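Long-range contacts in adenosyl-chloride synthase (Thermotoga maritima, PDB 2ZBV), which binds adenosine and probably splits S-adenosyl-L-methionine by attack of water or a halide ion on its adenosyl group: residues A[105-110]-A[149-154]; A[76-81]-A[90-95]; A[111-116]-A[145-150]. All blocks are in the same frame, centred on the assembly; numbering follows the deposited sequence.

Interaction 1: residues A[105-110]-A[149-154]; sequences VAEIRE and GDRLLS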
loop_
_atom_site.group_PDB
_atom_site.type_symbol
_atom_site.label_atom_id
_atom_site.label_comp_id
_atom_site.label_asym_id
_atom_site.label_seq_id
_atom_site.Cartn_x
_atom_site.Cartn_y
_atom_site.Cartn_z
ATOM N N VAL A 105 29.764 -2.151 -12.083
ATOM C CA VAL A 105 30.026 -1.269 -10.951
ATOM C C VAL A 105 31.018 -0.165 -11.293
ATOM O O VAL A 105 32.146 -0.434 -11.703
ATOM C CB VAL A 105 30.580 -2.070 -9.755
ATOM C CG1 VAL A 105 30.787 -1.148 -8.563
ATOM C CG2 VAL A 105 29.623 -3.205 -9.405
ATOM N N ALA A 106 30.595 1.082 -11.110
ATOM C CA ALA A 106 31.455 2.217 -11.397
ATOM C C ALA A 106 32.230 2.643 -10.150
ATOM O O ALA A 106 33.412 2.976 -10.223
ATOM C CB ALA A 106 30.619 3.384 -11.917
ATOM N N GLU A 107 31.565 2.610 -9.001
ATOM C CA GLU A 107 32.196 3.029 -7.755
ATOM C C GLU A 107 31.372 2.609 -6.546
ATOM O O GLU A 107 30.142 2.615 -6.603
ATOM C CB GLU A 107 32.339 4.548 -7.762
ATOM C CG GLU A 107 32.983 5.160 -6.542
ATOM C CD GLU A 107 33.040 6.675 -6.643
ATOM O OE1 GLU A 107 33.456 7.182 -7.708
ATOM O OE2 GLU A 107 32.672 7.363 -5.669
ATOM N N ILE A 108 32.058 2.256 -5.459
ATOM C CA ILE A 108 31.405 1.861 -4.215
ATOM C C ILE A 108 32.004 2.655 -3.048
ATOM O O ILE A 108 33.225 2.742 -2.907
ATOM C CB ILE A 108 31.607 0.370 -3.899
ATOM C CG1 ILE A 108 31.264 -0.490 -5.112
ATOM C CG2 ILE A 108 30.718 -0.026 -2.728
ATOM C CD1 ILE A 108 31.613 -1.959 -4.914
ATOM N N ARG A 109 31.134 3.221 -2.219
ATOM C CA ARG A 109 31.547 4.010 -1.060
ATOM C C ARG A 109 30.960 3.417 0.216
ATOM O O ARG A 109 29.846 2.885 0.207
ATOM C CB ARG A 109 31.017 5.440 -1.174
ATOM C CG ARG A 109 31.519 6.222 -2.358
ATOM C CD ARG A 109 32.843 6.849 -2.030
ATOM N NE ARG A 109 33.477 7.410 -3.211
ATOM C CZ ARG A 109 34.645 8.039 -3.193
ATOM N NH1 ARG A 109 35.294 8.189 -2.048
ATOM N NH2 ARG A 109 35.171 8.494 -4.320
ATOM N N GLU A 110 31.705 3.497 1.311
ATOM C CA GLU A 110 31.170 3.031 2.572
ATOM C C GLU A 110 30.599 4.290 3.208
ATOM O O GLU A 110 31.177 5.374 3.086
ATOM C CB GLU A 110 32.258 2.428 3.462
ATOM C CG GLU A 110 31.769 2.161 4.887
ATOM C CD GLU A 110 32.671 1.218 5.656
ATOM O OE1 GLU A 110 33.860 1.097 5.289
ATOM O OE2 GLU A 110 32.188 0.605 6.637
ATOM N N GLY A 149 31.826 8.766 2.019
ATOM C CA GLY A 149 32.914 8.090 2.706
ATOM C C GLY A 149 33.978 7.580 1.750
ATOM O O GLY A 149 34.010 7.974 0.583
ATOM N N ASP A 150 34.847 6.697 2.235
ATOM C CA ASP A 150 35.919 6.151 1.407
ATOM C C ASP A 150 35.420 5.065 0.462
ATOM O O ASP A 150 34.392 4.428 0.717
ATOM C CB ASP A 150 37.024 5.556 2.284
ATOM C CG ASP A 150 37.414 6.463 3.434
ATOM O OD1 ASP A 150 37.514 7.692 3.217
ATOM O OD2 ASP A 150 37.626 5.944 4.555
ATOM N N ARG A 151 36.162 4.852 -0.622
ATOM C CA ARG A 151 35.819 3.825 -1.600
ATOM C C ARG A 151 36.093 2.431 -1.053
ATOM O O ARG A 151 36.890 2.254 -0.135
ATOM C CB ARG A 151 36.646 3.979 -2.881
ATOM C CG ARG A 151 36.370 5.209 -3.713
ATOM C CD ARG A 151 36.951 5.013 -5.106
ATOM N NE ARG A 151 36.804 6.193 -5.950
ATOM C CZ ARG A 151 37.618 7.245 -5.916
ATOM N NH1 ARG A 151 38.649 7.264 -5.078
ATOM N NH2 ARG A 151 37.404 8.276 -6.723
ATOM N N LEU A 152 35.424 1.445 -1.638
ATOM C CA LEU A 152 35.602 0.048 -1.275
ATOM C C LEU A 152 35.949 -0.614 -2.598
ATOM O O LEU A 152 35.548 -0.130 -3.654
ATOM C CB LEU A 152 34.304 -0.536 -0.712
ATOM C CG LEU A 152 33.867 -0.014 0.660
ATOM C CD1 LEU A 152 32.416 -0.389 0.921
ATOM C CD2 LEU A 152 34.786 -0.596 1.733
ATOM N N LEU A 153 36.692 -1.710 -2.559
ATOM C CA LEU A 153 37.073 -2.373 -3.798
ATOM C C LEU A 153 36.237 -3.616 -4.059
ATOM O O LEU A 153 36.274 -4.186 -5.153
ATOM C CB LEU A 153 38.561 -2.732 -3.759
ATOM C CG LEU A 153 39.496 -1.559 -3.440
ATOM C CD1 LEU A 153 40.937 -2.044 -3.462
ATOM C CD2 LEU A 153 39.290 -0.426 -4.452
ATOM N N SER A 154 35.479 -4.035 -3.052
ATOM C CA SER A 154 34.636 -5.207 -3.192
ATOM C C SER A 154 33.314 -5.023 -2.463
ATOM O O SER A 154 33.124 -4.062 -1.710
ATOM C CB SER A 154 35.349 -6.451 -2.656
ATOM O OG SER A 154 35.580 -6.339 -1.263
HETATM O O HOH W 1 34.905 1.822 -5.589
#

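Interaction 2: residues A[76-81]-A[90-95]; sequences KAIVMK and APDNGV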
loop_
_atom_site.group_PDB
_atom_site.type_symbol
_atom_site.label_atom_id
_atom_site.label_comp_id
_atom_site.label_asym_id
_atom_site.label_seq_id
_atom_site.Cartn_x
_atom_site.Cartn_y
_atom_site.Cartn_z
ATOM N N LYS A 76 28.785 -3.836 6.440
ATOM C CA LYS A 76 28.970 -2.471 5.963
ATOM C C LYS A 76 27.715 -1.850 5.364
ATOM O O LYS A 76 26.871 -2.543 4.795
ATOM C CB LYS A 76 30.089 -2.432 4.911
ATOM C CG LYS A 76 31.483 -2.829 5.435
ATOM C CD LYS A 76 32.498 -2.857 4.289
ATOM C CE LYS A 76 33.863 -3.394 4.727
ATOM N NZ LYS A 76 34.586 -2.466 5.644
ATOM N N ALA A 77 27.610 -0.536 5.509
ATOM C CA ALA A 77 26.516 0.245 4.952
ATOM C C ALA A 77 27.210 0.880 3.750
ATOM O O ALA A 77 28.272 1.488 3.903
ATOM C CB ALA A 77 26.075 1.310 5.940
ATOM N N ILE A 78 26.631 0.742 2.564
ATOM C CA ILE A 78 27.281 1.260 1.364
ATOM C C ILE A 78 26.399 2.034 0.394
ATOM O O ILE A 78 25.173 2.066 0.520
ATOM C CB ILE A 78 27.915 0.100 0.546
ATOM C CG1 ILE A 78 26.812 -0.859 0.080
ATOM C CG2 ILE A 78 28.921 -0.670 1.387
ATOM C CD1 ILE A 78 27.293 -1.926 -0.888
ATOM N N VAL A 79 27.058 2.666 -0.578
ATOM C CA VAL A 79 26.394 3.411 -1.646
ATOM C C VAL A 79 27.145 3.000 -2.910
ATOM O O VAL A 79 28.362 3.182 -3.005
ATOM C CB VAL A 79 26.499 4.949 -1.487
ATOM C CG1 VAL A 79 25.893 5.621 -2.707
ATOM C CG2 VAL A 79 25.767 5.417 -0.236
HETATM N N MSE A 80 26.420 2.431 -3.868
HETATM C CA MSE A 80 27.022 1.969 -5.114
HETATM C C MSE A 80 26.567 2.808 -6.299
HETATM O O MSE A 80 25.425 3.286 -6.344
HETATM C CB MSE A 80 26.657 0.494 -5.356
HETATM C CG MSE A 80 27.204 -0.112 -6.656
HETATM SE SE MSE A 80 26.404 -1.814 -7.118
HETATM C CE MSE A 80 27.552 -2.965 -6.113
ATOM N N LYS A 81 27.481 3.011 -7.241
ATOM C CA LYS A 81 27.175 3.753 -8.456
ATOM C C LYS A 81 27.401 2.766 -9.588
ATOM O O LYS A 81 28.484 2.188 -9.717
ATOM C CB LYS A 81 28.101 4.956 -8.628
ATOM C CG LYS A 81 27.779 5.801 -9.855
ATOM C CD LYS A 81 28.848 6.860 -10.097
ATOM C CE LYS A 81 28.621 7.592 -11.414
ATOM N NZ LYS A 81 29.794 8.458 -11.774
ATOM N N ALA A 90 22.354 1.065 0.254
ATOM C CA ALA A 90 21.932 -0.196 0.850
ATOM C C ALA A 90 22.976 -0.889 1.722
ATOM O O ALA A 90 24.141 -0.485 1.775
ATOM C CB ALA A 90 21.511 -1.147 -0.260
ATOM N N PRO A 91 22.555 -1.941 2.441
ATOM C CA PRO A 91 23.500 -2.670 3.285
ATOM C C PRO A 91 24.328 -3.561 2.369
ATOM O O PRO A 91 23.856 -3.980 1.306
ATOM C CB PRO A 91 22.587 -3.475 4.210
ATOM C CG PRO A 91 21.380 -3.731 3.353
ATOM C CD PRO A 91 21.170 -2.374 2.713
ATOM N N ASP A 92 25.562 -3.841 2.771
ATOM C CA ASP A 92 26.448 -4.690 1.982
ATOM C C ASP A 92 26.143 -6.166 2.276
ATOM O O ASP A 92 26.978 -6.881 2.829
ATOM C CB ASP A 92 27.913 -4.360 2.325
ATOM C CG ASP A 92 28.905 -5.210 1.553
ATOM O OD1 ASP A 92 28.685 -5.442 0.344
ATOM O OD2 ASP A 92 29.913 -5.641 2.153
ATOM N N ASN A 93 24.946 -6.617 1.907
ATOM C CA ASN A 93 24.550 -8.003 2.159
ATOM C C ASN A 93 24.193 -8.787 0.902
ATOM O O ASN A 93 23.623 -9.875 0.990
ATOM C CB ASN A 93 23.363 -8.045 3.124
ATOM C CG ASN A 93 22.135 -7.340 2.563
ATOM O OD1 ASN A 93 22.096 -6.981 1.382
ATOM N ND2 ASN A 93 21.131 -7.140 3.408
ATOM N N GLY A 94 24.512 -8.237 -0.265
ATOM C CA GLY A 94 24.213 -8.938 -1.500
ATOM C C GLY A 94 22.945 -8.492 -2.215
ATOM O O GLY A 94 22.682 -8.944 -3.328
ATOM N N VAL A 95 22.154 -7.614 -1.600
ATOM C CA VAL A 95 20.926 -7.156 -2.248
ATOM C C VAL A 95 21.199 -6.434 -3.582
ATOM O O VAL A 95 20.359 -6.441 -4.487
ATOM C CB VAL A 95 20.073 -6.252 -1.298
ATOM C CG1 VAL A 95 20.773 -4.908 -1.024
ATOM C CG2 VAL A 95 18.693 -6.030 -1.909
HETATM O O HOH W 2 30.029 -6.081 4.911
#

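Interaction 3: residues A[111-116]-A[145-150]; sequences IENREL and LERVGD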
loop_
_atom_site.group_PDB
_atom_site.type_symbol
_atom_site.label_atom_id
_atom_site.label_comp_id
_atom_site.label_asym_id
_atom_site.label_seq_id
_atom_site.Cartn_x
_atom_site.Cartn_y
_atom_site.Cartn_z
ATOM N N ILE A 111 29.447 4.164 3.847
ATOM C CA ILE A 111 28.824 5.302 4.491
ATOM C C ILE A 111 29.558 5.541 5.813
ATOM O O ILE A 111 29.381 4.796 6.775
ATOM C CB ILE A 111 27.319 5.029 4.743
ATOM C CG1 ILE A 111 26.610 4.801 3.396
ATOM C CG2 ILE A 111 26.687 6.191 5.497
ATOM C CD1 ILE A 111 25.132 4.459 3.504
ATOM N N GLU A 112 30.394 6.574 5.844
ATOM C CA GLU A 112 31.168 6.896 7.038
ATOM C C GLU A 112 30.917 8.311 7.534
ATOM O O GLU A 112 31.174 8.620 8.694
ATOM C CB GLU A 112 32.659 6.730 6.747
ATOM C CG GLU A 112 33.047 5.363 6.220
ATOM C CD GLU A 112 34.515 5.291 5.843
ATOM O OE1 GLU A 112 34.951 6.097 4.996
ATOM O OE2 GLU A 112 35.234 4.430 6.392
ATOM N N ASN A 113 30.416 9.172 6.654
ATOM C CA ASN A 113 30.149 10.559 7.017
ATOM C C ASN A 113 28.965 10.662 7.959
ATOM O O ASN A 113 27.821 10.782 7.520
ATOM C CB ASN A 113 29.869 11.395 5.769
ATOM C CG ASN A 113 29.912 12.879 6.049
ATOM O OD1 ASN A 113 29.722 13.313 7.188
ATOM N ND2 ASN A 113 30.150 13.671 5.011
ATOM N N ARG A 114 29.245 10.645 9.258
ATOM C CA ARG A 114 28.200 10.716 10.270
ATOM C C ARG A 114 27.356 11.983 10.195
ATOM O O ARG A 114 26.272 12.045 10.774
ATOM C CB ARG A 114 28.816 10.591 11.667
ATOM C CG ARG A 114 29.630 9.323 11.870
ATOM C CD ARG A 114 30.105 9.195 13.313
ATOM N NE ARG A 114 29.033 8.783 14.214
ATOM C CZ ARG A 114 28.517 7.558 14.249
ATOM N NH1 ARG A 114 28.976 6.618 13.433
ATOM N NH2 ARG A 114 27.542 7.269 15.102
ATOM N N GLU A 115 27.844 12.992 9.483
ATOM C CA GLU A 115 27.107 14.248 9.360
ATOM C C GLU A 115 25.869 14.121 8.469
ATOM O O GLU A 115 25.012 15.009 8.445
ATOM C CB GLU A 115 28.033 15.342 8.817
ATOM C CG GLU A 115 29.202 15.651 9.742
ATOM C CD GLU A 115 28.740 16.031 11.138
ATOM O OE1 GLU A 115 28.030 17.052 11.270
ATOM O OE2 GLU A 115 29.078 15.307 12.103
ATOM N N LEU A 116 25.777 13.012 7.746
ATOM C CA LEU A 116 24.650 12.770 6.855
ATOM C C LEU A 116 23.508 12.033 7.563
ATOM O O LEU A 116 22.394 11.940 7.034
ATOM C CB LEU A 116 25.118 11.950 5.652
ATOM C CG LEU A 116 26.285 12.559 4.861
ATOM C CD1 LEU A 116 26.736 11.585 3.776
ATOM C CD2 LEU A 116 25.853 13.891 4.252
ATOM N N LEU A 145 28.979 12.074 -4.295
ATOM C CA LEU A 145 29.162 10.722 -3.783
ATOM C C LEU A 145 30.369 10.562 -2.853
ATOM O O LEU A 145 30.288 9.881 -1.831
ATOM C CB LEU A 145 29.285 9.745 -4.953
ATOM C CG LEU A 145 29.375 8.264 -4.582
ATOM C CD1 LEU A 145 28.156 7.871 -3.750
ATOM C CD2 LEU A 145 29.458 7.423 -5.847
ATOM N N GLU A 146 31.484 11.191 -3.217
ATOM C CA GLU A 146 32.716 11.123 -2.433
ATOM C C GLU A 146 32.535 11.585 -0.992
ATOM O O GLU A 146 33.339 11.254 -0.123
ATOM C CB GLU A 146 33.789 11.988 -3.090
ATOM C CG GLU A 146 33.338 13.424 -3.269
ATOM C CD GLU A 146 34.390 14.291 -3.910
ATOM O OE1 GLU A 146 34.990 13.846 -4.912
ATOM O OE2 GLU A 146 34.606 15.418 -3.418
ATOM N N ARG A 147 31.484 12.357 -0.745
ATOM C CA ARG A 147 31.209 12.873 0.588
ATOM C C ARG A 147 30.583 11.829 1.518
ATOM O O ARG A 147 30.471 12.053 2.723
ATOM C CB ARG A 147 30.286 14.087 0.493
ATOM C CG ARG A 147 30.811 15.207 -0.395
ATOM C CD ARG A 147 32.062 15.843 0.178
ATOM N NE ARG A 147 31.853 16.299 1.548
ATOM C CZ ARG A 147 32.504 15.805 2.595
ATOM N NH1 ARG A 147 33.405 14.848 2.419
ATOM N NH2 ARG A 147 32.256 16.258 3.817
ATOM N N VAL A 148 30.169 10.694 0.962
ATOM C CA VAL A 148 29.566 9.643 1.779
ATOM C C VAL A 148 30.636 8.918 2.597
ATOM O O VAL A 148 30.384 8.512 3.727
ATOM C CB VAL A 148 28.810 8.609 0.903
ATOM C CG1 VAL A 148 28.312 7.452 1.763
ATOM C CG2 VAL A 148 27.637 9.287 0.202
ATOM N N GLY A 149 31.826 8.766 2.019
ATOM C CA GLY A 149 32.914 8.090 2.706
ATOM C C GLY A 149 33.978 7.580 1.750
ATOM O O GLY A 149 34.010 7.974 0.583
ATOM N N ASP A 150 34.847 6.697 2.235
ATOM C CA ASP A 150 35.919 6.151 1.407
ATOM C C ASP A 150 35.420 5.065 0.462
ATOM O O ASP A 150 34.392 4.428 0.717
ATOM C CB ASP A 150 37.024 5.556 2.284
ATOM C CG ASP A 150 37.414 6.463 3.434
ATOM O OD1 ASP A 150 37.514 7.692 3.217
ATOM O OD2 ASP A 150 37.626 5.944 4.555
HETATM O O HOH W 3 30.410 16.859 5.597
#

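Interaction 1: residues A[105-110]-A[149-154]
Strand 105-110 is one of the two edge strands of a six-stranded mixed sheet, and loop 149-154 crosses its outer edge with a single beta bridge, R109 to R151. The tight part joins backbone, apolar side chains and buried R109. L152 N donates to I108 O (2.9 Å) from above the carbonyl plane, whereas E110 N meets D150 O (2.9 Å) nearly along the C=O axis. CD1 of L152 lies against CG2 of I108 (4.0 Å), the two side chains crossing at about a right angle, and also rests on CB of E110. G149, without a side chain, brings its CA to 3.2 Å from E110 O. The R109 chain bends at chi2 (-85°), and NH1 donates to G149 O at 2.9 Å, in the carbonyl plane; E107 OE2 takes a short bond from R109 NE (2.6 Å) in the guanidinium plane.

The loose side is exposed R151 and the end past L152, where the chains part and one water accepts from I108 N and donates to L152 O. Extended R151 runs alongside R109, its CG 3.3 Å above the centre of the R109 guanidinium, while R109 NH2 sits over the R151 guanidinium; the two planes are 42° apart. E107, fully extended, probably offsets these neighbouring positive charges, but it holds R151 only through a long salt bridge, OE1 to NE at 3.9 Å.

Interaction 2: residues A[76-81]-A[90-95]
Three backbone hydrogen bonds join the arms of the beta hairpin formed by strands 77-82 and 87-91, near its open end. I78 and A90 form an antiparallel hydrogen-bonded pair: I78 N donates to A90 O (2.9 Å), nearly along the C=O axis, and A90 N returns a bond to I78 O (3.0 Å). A77 and P91 follow as a non-hydrogen-bonded pair, and beyond them D92 N reaches K76 O at 2.7 Å, in the carbonyl plane.

Side chains add to this on the I78 face. CG1 of I78 stands between its own backbone N and carbonyl carbon (chi1 62°), the crowded position, which sets CG1 only 3.2 Å from A90 O. CG2 meets CB of D92 (3.9 Å), and CD1 lies beside OD1 and CA of the same residue. D92 has its CG anti to the backbone N (chi1 180°), and a water links K76 N to D92 OD2 (2.8 Å from the water). On the other face, A77 and P91 both pack on F132 of helix 127-140.

Further bonds hold the turn at 92-95. D92 is the centre of an inverse gamma turn, and its OD1 accepts from E156 N. N93 OD1 accepts from V95 N (3.0 Å), an Asx turn, while its ND2 donates to V67 O of the adenosine pocket. P91 touches D68, an adenosine-binding residue. Each carboxylate oxygen of D92 thus has a donor, from a peptide N-H or the water, so the group is probably held as an anion without a direct lysine partner: K76 NZ stays 6.6 Å from D92 OD2.

Interaction 3: residues A[111-116]-A[145-150]
Two loops, one leading from strand 105-110 toward helix 127-140 and the other following that helix, meet here at the margin of the sheet. I111 opens the first with its side chain on the helix, against I131, F132 and V135, while its CG1 meets CG1 of V148 at 3.5 Å. E112 N then donates to V148 O (2.9 Å) in the carbonyl plane, and N113 N gives the same oxygen a second bond (3.0 Å) from above that plane, so the V148 carbonyl accepts from two successive peptide N-H groups.

The E112 side chain, extended beyond CG, carries OE1 to D150 N (2.8 Å), which meets the carboxylate from above its plane. OE1 also lies 2.7 Å from OD2 of D150, with the two carboxylates 88° apart.

N113, its CG anti to the backbone N (chi1 -166°), works with both ends of its amide. ND2 donates in the amide plane to R147 O (2.8 Å) and lies over one face of the R147 guanidinium; a water bridges it to R147 NH2, the latter bond weak. OD1 accepts from E115 N (3.0 Å), an Asx turn that leads into the 3-10 segment 114-116. At the end of the 3-10 segment, L116 packs its CD1 4.0 Å from CA of V148.

Two carboxylates so close would repel if both were charged. One of E112 and D150 probably holds a proton, and the peptide N-H of D150 would further ease the charge on OE1.

All three lie on the same side of the chain's centre, centres 9 to 13 Å apart. Interactions 1 and 2 meet where strands 77-82 and 105-110 pair: A106 N to K81 O and E107 O to K81 N, each 2.8 Å, form a classic beta bulge, and L152 CD1 packs 3.5 Å from I78 CG2. Interactions 1 and 3 share G149 and D150. Interaction 3 reaches interaction 2 through I111 N to A77 O (2.9 Å) and V148 on V79. Interaction 2 is nearest the ligand: the P91 side chain is about 3 Å from that of adenosine-binding D68 and about 7 Å from bound adenosine, that of I111 about 13 Å; interaction 1 lies away from the sites.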